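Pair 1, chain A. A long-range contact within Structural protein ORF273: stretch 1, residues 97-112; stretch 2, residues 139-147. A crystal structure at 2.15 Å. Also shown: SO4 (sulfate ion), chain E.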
# COMPACT_ATOMS: atom_id res chain seq x y z
N ARG A 97 -14.37 -0.02 -0.05
CA ARG A 97 -15.66 0.56 -0.40
C ARG A 97 -15.87 0.54 -1.93
O ARG A 97 -16.93 0.94 -2.42
CB ARG A 97 -15.83 1.96 0.23
CG ARG A 97 -16.15 1.89 1.73
CD ARG A 97 -16.25 3.23 2.44
NE ARG A 97 -16.21 3.10 3.91
CZ ARG A 97 -17.27 2.90 4.69
NH1 ARG A 97 -18.49 2.82 4.17
NH2 ARG A 97 -17.13 2.81 6.01
N ASP A 98 -14.87 0.02 -2.67
CA ASP A 98 -14.90 -0.12 -4.13
C ASP A 98 -14.89 -1.61 -4.45
O ASP A 98 -14.00 -2.33 -3.98
CB ASP A 98 -13.70 0.60 -4.80
CG ASP A 98 -13.64 0.43 -6.32
OD1 ASP A 98 -14.70 0.54 -6.98
OD2 ASP A 98 -12.52 0.19 -6.85
N PHE A 99 -15.87 -2.06 -5.24
CA PHE A 99 -16.03 -3.47 -5.59
C PHE A 99 -14.89 -4.07 -6.39
O PHE A 99 -14.52 -5.22 -6.17
CB PHE A 99 -17.37 -3.75 -6.28
CG PHE A 99 -17.75 -5.21 -6.16
CD1 PHE A 99 -18.17 -5.75 -4.95
CD2 PHE A 99 -17.66 -6.06 -7.26
CE1 PHE A 99 -18.51 -7.10 -4.84
CE2 PHE A 99 -18.03 -7.41 -7.16
CZ PHE A 99 -18.43 -7.92 -5.94
N ASP A 100 -14.34 -3.30 -7.33
CA ASP A 100 -13.24 -3.72 -8.18
C ASP A 100 -11.98 -3.96 -7.36
O ASP A 100 -11.26 -4.93 -7.61
CB ASP A 100 -13.00 -2.67 -9.28
CG ASP A 100 -14.18 -2.46 -10.21
OD1 ASP A 100 -14.69 -3.46 -10.79
OD2 ASP A 100 -14.61 -1.29 -10.36
N GLU A 101 -11.74 -3.09 -6.36
CA GLU A 101 -10.59 -3.15 -5.45
C GLU A 101 -10.75 -4.33 -4.52
O GLU A 101 -9.78 -5.04 -4.26
CB GLU A 101 -10.48 -1.85 -4.66
CG GLU A 101 -9.12 -1.68 -4.01
CD GLU A 101 -8.86 -0.33 -3.37
OE1 GLU A 101 -9.28 0.69 -3.96
OE2 GLU A 101 -8.23 -0.30 -2.29
N PHE A 102 -11.98 -4.56 -4.02
CA PHE A 102 -12.33 -5.71 -3.19
C PHE A 102 -11.97 -7.01 -3.92
O PHE A 102 -11.25 -7.83 -3.38
CB PHE A 102 -13.85 -5.68 -2.86
CG PHE A 102 -14.40 -6.88 -2.13
CD1 PHE A 102 -13.98 -7.19 -0.84
CD2 PHE A 102 -15.40 -7.65 -2.70
CE1 PHE A 102 -14.51 -8.29 -0.16
CE2 PHE A 102 -15.93 -8.75 -2.02
CZ PHE A 102 -15.48 -9.06 -0.75
N LEU A 103 -12.42 -7.15 -5.18
CA LEU A 103 -12.14 -8.35 -5.99
C LEU A 103 -10.65 -8.50 -6.26
O LEU A 103 -10.10 -9.60 -6.15
CB LEU A 103 -12.93 -8.32 -7.29
CG LEU A 103 -14.45 -8.39 -7.18
CD1 LEU A 103 -15.07 -8.37 -8.56
CD2 LEU A 103 -14.92 -9.62 -6.38
N PHE A 104 -9.97 -7.38 -6.53
CA PHE A 104 -8.53 -7.40 -6.75
C PHE A 104 -7.76 -7.83 -5.49
O PHE A 104 -6.85 -8.65 -5.57
CB PHE A 104 -8.04 -6.05 -7.31
CG PHE A 104 -6.56 -6.02 -7.51
CD1 PHE A 104 -5.98 -6.63 -8.62
CD2 PHE A 104 -5.74 -5.41 -6.57
CE1 PHE A 104 -4.60 -6.65 -8.78
CE2 PHE A 104 -4.35 -5.40 -6.76
CZ PHE A 104 -3.79 -6.02 -7.87
N ASP A 105 -8.14 -7.30 -4.33
CA ASP A 105 -7.53 -7.65 -3.05
C ASP A 105 -7.75 -9.14 -2.74
O ASP A 105 -6.83 -9.77 -2.24
CB ASP A 105 -8.11 -6.79 -1.92
CG ASP A 105 -7.67 -5.33 -1.91
OD1 ASP A 105 -6.95 -4.91 -2.87
OD2 ASP A 105 -8.08 -4.59 -0.99
N ILE A 106 -8.94 -9.71 -3.08
CA ILE A 106 -9.31 -11.14 -2.90
C ILE A 106 -8.39 -12.04 -3.72
O ILE A 106 -7.86 -13.02 -3.23
CB ILE A 106 -10.79 -11.40 -3.36
CG1 ILE A 106 -11.83 -10.80 -2.43
CG2 ILE A 106 -11.09 -12.90 -3.62
CD1 ILE A 106 -13.28 -10.96 -2.99
N ASP A 107 -8.28 -11.70 -5.01
CA ASP A 107 -7.57 -12.47 -6.03
C ASP A 107 -6.03 -12.30 -6.07
O ASP A 107 -5.33 -13.24 -6.45
CB ASP A 107 -8.25 -12.25 -7.41
CG ASP A 107 -9.74 -12.61 -7.42
OD1 ASP A 107 -10.11 -13.65 -6.81
OD2 ASP A 107 -10.53 -11.86 -8.06
N TYR A 108 -5.52 -11.15 -5.57
CA TYR A 108 -4.09 -10.81 -5.53
C TYR A 108 -3.59 -10.23 -4.21
O TYR A 108 -2.47 -9.72 -4.16
CB TYR A 108 -3.76 -9.78 -6.64
CG TYR A 108 -3.99 -10.27 -8.05
CD1 TYR A 108 -5.25 -10.16 -8.65
CD2 TYR A 108 -2.95 -10.80 -8.80
CE1 TYR A 108 -5.47 -10.60 -9.94
CE2 TYR A 108 -3.16 -11.22 -10.12
CZ TYR A 108 -4.42 -11.12 -10.68
OH TYR A 108 -4.64 -11.53 -11.98
N GLY A 109 -4.38 -10.33 -3.15
CA GLY A 109 -4.04 -9.80 -1.83
C GLY A 109 -3.02 -10.63 -1.08
O GLY A 109 -3.26 -11.06 0.06
N LEU A 110 -1.85 -10.81 -1.72
CA LEU A 110 -0.75 -11.55 -1.16
C LEU A 110 -0.19 -10.82 0.04
O LEU A 110 -0.16 -9.60 0.06
CB LEU A 110 0.37 -11.73 -2.19
CG LEU A 110 0.21 -12.92 -3.14
CD1 LEU A 110 1.11 -12.79 -4.30
CD2 LEU A 110 0.51 -14.21 -2.44
N PRO A 111 0.30 -11.56 1.03
CA PRO A 111 1.01 -10.90 2.13
C PRO A 111 2.19 -10.14 1.61
O PRO A 111 2.76 -10.44 0.56
CB PRO A 111 1.55 -12.06 2.96
CG PRO A 111 1.47 -13.23 2.09
CD PRO A 111 0.36 -13.03 1.13
N SER A 112 2.52 -9.11 2.36
CA SER A 112 3.67 -8.26 2.23
C SER A 112 4.92 -9.17 2.15
O SER A 112 5.01 -10.16 2.90
CB SER A 112 3.72 -7.37 3.46
OG SER A 112 4.97 -7.43 4.10
N TYR A 139 0.19 -20.08 9.10
CA TYR A 139 -0.65 -19.39 8.13
C TYR A 139 -0.63 -17.90 8.15
O TYR A 139 -0.51 -17.26 9.20
CB TYR A 139 -2.11 -19.85 8.27
CG TYR A 139 -2.34 -21.32 7.97
CD1 TYR A 139 -2.48 -21.77 6.67
CD2 TYR A 139 -2.50 -22.24 9.01
CE1 TYR A 139 -2.73 -23.11 6.39
CE2 TYR A 139 -2.75 -23.59 8.74
CZ TYR A 139 -2.86 -24.03 7.43
OH TYR A 139 -3.10 -25.35 7.14
N TYR A 140 -0.77 -17.33 6.95
CA TYR A 140 -0.96 -15.92 6.75
C TYR A 140 -2.39 -15.76 6.23
O TYR A 140 -2.76 -16.41 5.25
CB TYR A 140 0.07 -15.29 5.78
CG TYR A 140 -0.35 -13.88 5.37
CD1 TYR A 140 -0.12 -12.80 6.19
CD2 TYR A 140 -1.09 -13.67 4.21
CE1 TYR A 140 -0.57 -11.52 5.85
CE2 TYR A 140 -1.58 -12.41 3.88
CZ TYR A 140 -1.30 -11.33 4.69
OH TYR A 140 -1.76 -10.10 4.28
N ILE A 141 -3.19 -14.93 6.90
CA ILE A 141 -4.60 -14.75 6.52
C ILE A 141 -4.87 -13.30 6.12
O ILE A 141 -4.56 -12.38 6.86
CB ILE A 141 -5.58 -15.25 7.63
CG1 ILE A 141 -5.27 -16.70 8.04
CG2 ILE A 141 -7.03 -15.07 7.22
CD1 ILE A 141 -6.15 -17.26 9.21
N HIS A 142 -5.46 -13.13 4.95
CA HIS A 142 -5.86 -11.83 4.46
C HIS A 142 -7.36 -11.80 4.40
O HIS A 142 -7.94 -12.59 3.65
CB HIS A 142 -5.23 -11.52 3.09
CG HIS A 142 -5.47 -10.10 2.62
ND1 HIS A 142 -5.40 -9.77 1.30
CD2 HIS A 142 -5.72 -8.95 3.33
CE1 HIS A 142 -5.64 -8.46 1.22
NE2 HIS A 142 -5.84 -7.92 2.41
N ALA A 143 -7.98 -10.97 5.26
CA ALA A 143 -9.43 -10.80 5.33
C ALA A 143 -9.78 -9.47 4.69
O ALA A 143 -9.12 -8.48 4.97
CB ALA A 143 -9.92 -10.83 6.77
N VAL A 144 -10.74 -9.46 3.77
CA VAL A 144 -11.14 -8.23 3.08
C VAL A 144 -12.62 -7.99 3.30
O VAL A 144 -13.43 -8.86 3.01
CB VAL A 144 -10.76 -8.18 1.57
CG1 VAL A 144 -10.92 -6.77 0.99
CG2 VAL A 144 -9.34 -8.69 1.34
N VAL A 145 -12.95 -6.84 3.86
CA VAL A 145 -14.34 -6.46 4.11
C VAL A 145 -14.74 -5.35 3.14
O VAL A 145 -14.05 -4.32 3.04
CB VAL A 145 -14.62 -6.08 5.58
CG1 VAL A 145 -16.11 -5.96 5.84
CG2 VAL A 145 -13.99 -7.09 6.53
N GLU A 146 -15.84 -5.58 2.40
CA GLU A 146 -16.43 -4.63 1.46
C GLU A 146 -17.62 -3.91 2.13
O GLU A 146 -18.55 -4.58 2.58
CB GLU A 146 -16.86 -5.35 0.16
CG GLU A 146 -17.84 -4.59 -0.73
CD GLU A 146 -17.32 -3.36 -1.44
OE1 GLU A 146 -16.09 -3.14 -1.50
OE2 GLU A 146 -18.18 -2.60 -1.96
N PHE A 147 -17.58 -2.55 2.18
CA PHE A 147 -18.66 -1.73 2.75
C PHE A 147 -19.63 -1.15 1.73
O PHE A 147 -19.22 -0.80 0.63
CB PHE A 147 -18.09 -0.62 3.64
CG PHE A 147 -17.76 -1.12 5.02
CD1 PHE A 147 -16.57 -1.79 5.28
CD2 PHE A 147 -18.67 -0.96 6.06
CE1 PHE A 147 -16.29 -2.28 6.55
CE2 PHE A 147 -18.38 -1.45 7.34
CZ PHE A 147 -17.19 -2.11 7.58
S SO4 E . 5.67 -4.33 2.39
O1 SO4 E . 6.23 -5.63 2.07
O2 SO4 E . 4.29 -4.41 2.86
O3 SO4 E . 6.49 -3.72 3.44
O4 SO4 E . 5.67 -3.49 1.19

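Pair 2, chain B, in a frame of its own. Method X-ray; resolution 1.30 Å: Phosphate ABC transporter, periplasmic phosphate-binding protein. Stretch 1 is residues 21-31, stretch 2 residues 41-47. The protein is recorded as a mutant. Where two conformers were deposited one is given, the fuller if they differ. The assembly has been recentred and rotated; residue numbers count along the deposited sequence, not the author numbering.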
# COMPACT_ATOMS: atom_id res chain seq x y z
N THR B 21 -3.12 6.61 7.34
CA THR B 21 -1.78 6.13 7.07
C THR B 21 -0.83 7.25 6.62
O THR B 21 0.36 7.09 6.67
CB THR B 21 -1.80 5.00 6.01
OG1 THR B 21 -2.14 5.54 4.73
CG2 THR B 21 -2.79 3.89 6.40
N VAL B 22 -1.38 8.38 6.19
CA VAL B 22 -0.55 9.45 5.62
C VAL B 22 -0.57 10.73 6.44
O VAL B 22 -0.04 11.75 6.00
CB VAL B 22 -0.96 9.78 4.19
CG1 VAL B 22 -0.69 8.59 3.28
CG2 VAL B 22 -2.42 10.20 4.13
N SER B 23 -1.12 10.68 7.64
CA SER B 23 -1.17 11.88 8.47
C SER B 23 0.15 12.67 8.57
O SER B 23 0.15 13.86 8.36
CB SER B 23 -1.70 11.57 9.86
OG SER B 23 -3.05 11.16 9.78
N PRO B 24 1.27 12.02 8.94
CA PRO B 24 2.46 12.87 9.10
C PRO B 24 3.01 13.40 7.77
O PRO B 24 3.69 14.42 7.77
CB PRO B 24 3.45 11.97 9.84
CG PRO B 24 2.99 10.59 9.57
CD PRO B 24 1.50 10.65 9.43
N ILE B 25 2.72 12.75 6.65
CA ILE B 25 3.06 13.28 5.34
C ILE B 25 2.23 14.51 5.05
O ILE B 25 2.77 15.55 4.68
CB ILE B 25 2.82 12.23 4.25
CG1 ILE B 25 3.86 11.11 4.42
CG2 ILE B 25 2.93 12.86 2.85
CD1 ILE B 25 3.59 9.87 3.62
N LEU B 26 0.91 14.41 5.21
CA LEU B 26 0.06 15.58 4.96
C LEU B 26 0.44 16.72 5.91
O LEU B 26 0.49 17.88 5.51
CB LEU B 26 -1.42 15.22 5.08
CG LEU B 26 -2.10 14.86 3.76
CD1 LEU B 26 -2.32 16.10 2.89
CD2 LEU B 26 -1.35 13.77 2.99
N ASP B 27 0.72 16.40 7.17
CA ASP B 27 1.06 17.43 8.14
C ASP B 27 2.33 18.16 7.76
O ASP B 27 2.40 19.39 7.83
CB ASP B 27 1.19 16.85 9.55
CG ASP B 27 -0.14 16.40 10.14
OD1 ASP B 27 -1.20 16.73 9.55
OD2 ASP B 27 -0.14 15.71 11.18
N GLU B 28 3.34 17.40 7.34
CA GLU B 28 4.57 18.06 6.91
C GLU B 28 4.35 18.87 5.63
O GLU B 28 4.91 19.95 5.46
CB GLU B 28 5.71 17.05 6.73
CG GLU B 28 7.01 17.73 6.33
CD GLU B 28 8.21 16.83 6.33
OE1 GLU B 28 8.11 15.68 6.82
OE2 GLU B 28 9.26 17.29 5.84
N MET B 29 3.55 18.33 4.71
CA MET B 29 3.23 19.07 3.50
C MET B 29 2.55 20.39 3.82
O MET B 29 2.85 21.41 3.20
CB MET B 29 2.36 18.26 2.56
CG MET B 29 3.02 17.12 1.85
SD MET B 29 1.84 16.16 0.90
CE MET B 29 2.94 15.15 -0.06
N ILE B 30 1.62 20.37 4.78
CA ILE B 30 0.95 21.59 5.20
C ILE B 30 1.95 22.61 5.72
O ILE B 30 1.93 23.79 5.35
CB ILE B 30 -0.13 21.27 6.26
CG1 ILE B 30 -1.31 20.57 5.59
CG2 ILE B 30 -0.58 22.54 7.00
CD1 ILE B 30 -2.29 19.91 6.53
N LEU B 31 2.84 22.17 6.60
CA LEU B 31 3.75 23.13 7.21
C LEU B 31 4.79 23.63 6.22
O LEU B 31 5.16 24.80 6.25
CB LEU B 31 4.38 22.54 8.47
CG LEU B 31 3.39 22.48 9.64
CD1 LEU B 31 3.85 21.55 10.74
CD2 LEU B 31 3.10 23.86 10.21
N LYS B 41 -4.92 28.46 4.75
CA LYS B 41 -4.92 27.61 5.92
C LYS B 41 -5.36 26.24 5.45
O LYS B 41 -6.45 26.08 4.96
CB LYS B 41 -5.93 28.13 6.94
CG LYS B 41 -6.17 27.20 8.11
CD LYS B 41 -4.90 26.98 8.88
CE LYS B 41 -5.15 26.47 10.28
NZ LYS B 41 -3.84 26.25 10.95
N VAL B 42 -4.48 25.26 5.60
CA VAL B 42 -4.75 23.88 5.20
C VAL B 42 -4.74 23.02 6.46
O VAL B 42 -3.87 23.20 7.31
CB VAL B 42 -3.69 23.34 4.22
CG1 VAL B 42 -4.10 21.99 3.69
CG2 VAL B 42 -3.48 24.33 3.08
N THR B 43 -5.70 22.13 6.59
CA THR B 43 -5.75 21.21 7.73
C THR B 43 -5.98 19.79 7.22
O THR B 43 -6.52 19.59 6.12
CB THR B 43 -6.86 21.60 8.74
OG1 THR B 43 -8.14 21.51 8.11
CG2 THR B 43 -6.69 23.00 9.28
N TYR B 44 -5.57 18.81 8.01
CA TYR B 44 -5.80 17.39 7.70
C TYR B 44 -6.43 16.69 8.89
O TYR B 44 -5.88 16.73 9.98
CB TYR B 44 -4.48 16.69 7.32
CG TYR B 44 -4.72 15.31 6.75
CD1 TYR B 44 -5.48 15.15 5.61
CD2 TYR B 44 -4.22 14.16 7.36
CE1 TYR B 44 -5.75 13.90 5.07
CE2 TYR B 44 -4.49 12.90 6.83
CZ TYR B 44 -5.26 12.78 5.68
OH TYR B 44 -5.55 11.56 5.12
N ASP B 45 -7.59 16.08 8.66
CA ASP B 45 -8.28 15.32 9.70
C ASP B 45 -8.39 13.89 9.20
O ASP B 45 -9.05 13.63 8.21
CB ASP B 45 -9.67 15.90 9.99
CG ASP B 45 -10.22 15.41 11.33
OD1 ASP B 45 -9.71 14.42 11.86
OD2 ASP B 45 -11.20 16.00 11.86
N ALA B 46 -7.74 12.97 9.89
CA ALA B 46 -7.59 11.61 9.37
C ALA B 46 -8.46 10.59 10.11
O ALA B 46 -8.03 9.98 11.09
CB ALA B 46 -6.13 11.20 9.44
N GLN B 47 -9.69 10.41 9.62
CA GLN B 47 -10.60 9.40 10.17
C GLN B 47 -10.83 8.24 9.19
O GLN B 47 -11.69 7.39 9.43
CB GLN B 47 -11.96 10.00 10.55
CG GLN B 47 -11.94 11.21 11.50
CD GLN B 47 -11.15 10.98 12.77
OE1 GLN B 47 -11.34 9.98 13.46
NE2 GLN B 47 -10.24 11.90 13.08
O HOH W 1 -3.38 15.92 10.83

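A helix lying against a strand that runs the opposite way is a recurrent packing unit, and two examples illustrate how one backbone arrangement accommodates quite different side chains. In pair 1 the helix and strand run at 168°, with axes approaching to 8.9 Å; in pair 2 the values are 172° and 8.4 Å. Fourteen central residues superpose with an RMSD of 0.7 Å. In both second stretches alternate residues direct CA-to-CB toward the helix: His A142, Val A144 and Glu A146 match Val B42, Tyr B44 and Ala B46, the last lying just after the strand.

The central strand position shows the trade most clearly. Val A144 is small, and its partner Phe A102 is large: Phe A102 CD1 lies 3.6 Å from Val A144 CG1. In pair 2 the sizes are exchanged. Tyr B44 occupies the strand position, and Ser B23, the match of Phe A102, places OG 3.7 Å from Tyr B44 CE2, at the ring edge. An aromatic ring thus fills the interface in each case, but it is supplied from opposite elements.

One helical turn on, Asp A105 and Leu B26 coincide, their side-chain centres only 0.3 Å apart, and both point toward the strand. Asp A105 offers its CB to Val A144 CG2 at 4.0 Å. Leu B26 instead covers a face of the tyrosine, its CG 3.9 Å from the centroid of the Tyr B44 ring in a CH-pi contact.

At Glu A146 and Ala B46 the residues again differ along with their helix partners. Glu A146 CB sits over a face of Phe A102, 3.6 Å from the ring centroid, so the aliphatic part of an acidic residue serves as packing surface. Ala B46 has only its methyl, and the small Ser B23 meets it closely, OG to CB at 3.1 Å.

The remaining inward strand position differs in chemistry. His A142 ND1 donates a weak hydrogen bond to Gly A109 O at 2.8 Å, where the chain has left regular helix geometry; an ideal CB on this glycine would fall 2.3 Å from His A142 ND1. Val B42 faces a helix that continues, and Ile B30, which has no counterpart in the superposition, packs CG1 against Val B42 CG1 at 3.7 Å.

No direct hydrogen bond joins the stretches of pair 2, although a water donates to both Asp B27 OD1 (2.7 Å) and Tyr B44 O (2.8 Å). In these two cases similar backbones bring matching positions to the interface, while bulk and polarity are distributed differently between the two elements.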